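Local coordinates for carbonic anhydrase (Sordaria macrospora, PDB 4O1J) that catalyses the reversible hydration of carbon dioxide to hydrogencarbonate as a tetrameric, zinc-dependent beta-class carbonic anhydrase, at the interface of chains A and B. Numbering follows the deposited sequence. Chains: chain A/B, Carbonic anhydrase.

The interface of chains A and B. Residues chain A 15, 18-19, 22; chain B 192, 194, 205, 211.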
# COMPACT_ATOMS: atom_id res chain seq x y z
N GLU A 15 16.59 -13.46 25.29
CA GLU A 15 16.86 -14.17 24.05
C GLU A 15 16.44 -15.63 24.18
O GLU A 15 16.37 -16.36 23.20
CB GLU A 15 18.35 -14.07 23.68
CG GLU A 15 18.61 -13.91 22.19
CD GLU A 15 20.05 -13.55 21.88
OE1 GLU A 15 20.75 -13.03 22.79
OE2 GLU A 15 20.49 -13.78 20.73
N PHE A 18 13.66 -17.31 21.95
CA PHE A 18 14.14 -17.39 20.57
C PHE A 18 15.14 -18.54 20.40
O PHE A 18 15.08 -19.31 19.42
CB PHE A 18 14.75 -16.05 20.17
CG PHE A 18 15.56 -16.10 18.92
CD1 PHE A 18 16.94 -15.97 18.97
CD2 PHE A 18 14.95 -16.26 17.69
CE1 PHE A 18 17.69 -16.00 17.82
CE2 PHE A 18 15.70 -16.30 16.53
CZ PHE A 18 17.07 -16.17 16.60
N HIS A 19 16.05 -18.67 21.36
CA HIS A 19 17.07 -19.72 21.29
C HIS A 19 16.42 -21.09 21.50
O HIS A 19 16.86 -22.09 20.92
CB HIS A 19 18.17 -19.47 22.32
CG HIS A 19 19.10 -18.35 21.96
ND1 HIS A 19 19.60 -18.18 20.68
CD2 HIS A 19 19.61 -17.34 22.69
CE1 HIS A 19 20.38 -17.12 20.65
NE2 HIS A 19 20.41 -16.59 21.86
N LEU A 22 15.08 -22.01 18.14
CA LEU A 22 16.13 -22.56 17.28
C LEU A 22 16.43 -24.01 17.66
O LEU A 22 16.60 -24.89 16.80
CB LEU A 22 17.39 -21.71 17.36
CG LEU A 22 17.23 -20.30 16.80
CD1 LEU A 22 18.57 -19.58 16.71
CD2 LEU A 22 16.53 -20.32 15.44
N HIS B 192 15.89 -10.43 15.27
CA HIS B 192 16.82 -11.44 14.77
C HIS B 192 16.61 -11.69 13.28
O HIS B 192 15.47 -11.81 12.81
CB HIS B 192 16.65 -12.74 15.55
CG HIS B 192 16.42 -12.54 17.02
ND1 HIS B 192 17.45 -12.37 17.92
CD2 HIS B 192 15.27 -12.46 17.73
CE1 HIS B 192 16.94 -12.21 19.13
NE2 HIS B 192 15.62 -12.26 19.04
N VAL B 194 17.21 -14.43 10.51
CA VAL B 194 17.56 -15.84 10.38
C VAL B 194 17.35 -16.37 8.97
O VAL B 194 16.72 -15.74 8.11
CB VAL B 194 16.75 -16.73 11.36
CG1 VAL B 194 16.92 -16.26 12.80
CG2 VAL B 194 15.28 -16.74 10.97
N GLU B 205 21.31 -18.30 12.39
CA GLU B 205 21.31 -16.85 12.54
C GLU B 205 22.22 -16.21 11.50
O GLU B 205 23.28 -16.74 11.20
CB GLU B 205 21.76 -16.45 13.95
CG GLU B 205 20.88 -17.00 15.04
CD GLU B 205 21.38 -16.61 16.42
OE1 GLU B 205 21.70 -15.42 16.62
OE2 GLU B 205 21.43 -17.49 17.30
N ALA B 211 21.23 -7.77 18.55
CA ALA B 211 22.45 -8.17 19.24
C ALA B 211 22.85 -9.60 18.88
O ALA B 211 23.26 -10.37 19.74
CB ALA B 211 22.29 -8.04 20.76
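A:Phe18 lies flat on the imidazole of B:His192, an aromatic stack at the centre of one patch of the two-fold subunit interface of this tetrameric beta-class carbonic anhydrase. It illustrates how such enzymes can join subunits by an N-terminal helix laid against a neighbour's strands: here helix 16-35 of chain A meets strands 190-197 and 202-206 of chain B. The ring planes are only 5° apart, their centroids 3.8 Å from each other, and the two side chains run past one another in opposite directions. Consequently A:Phe18 CZ sits near the root of the histidine, 3.6 Å from B:His192 CB, while A:Phe18 CG lies over the CD2 and NE2 side of the imidazole. The phenyl group reaches from the helix onto that histidine face because its first torsion, 166°, sets CG opposite the backbone nitrogen. A:Leu22, one helical turn on, backs the opposite face toward its rim, and B:Val194 CG1 comes to the ring edge, in plane, 3.8 Å from A:Phe18 CZ. Replacing A:Phe18 by an alanine is likely to leave the imidazole of B:His192 without its stacking partner and open a gap between it and A:Leu22, with B:Val194 CG1 losing the ring edge it packs against.

Farther out, B:Glu205 stretches its extended chain past the phenyl rim. B:Glu205 CG packs 3.8 Å from A:Leu22 CD1, the two side chains crossing nearly at right angles, so the aliphatic part of an acidic residue extends the apolar surface. The carboxylate goes on to A:His19, where B:Glu205 OE2 meets the imidazole edge, in plane, 3.5 Å from A:His19 CE1; this is a contact with a ring carbon, and the planes are inclined by 37°. Farther along the same rim, the poorly ordered A:Glu15 places CG about 3.9 Å from B:His192 CE1. As modelled, A:Glu15 OE2 lies 4.6 Å from B:Glu205 OE1, which would bring two probably negative carboxylates near each other, a strain that A:His19 and B:His192 might ease if protonated.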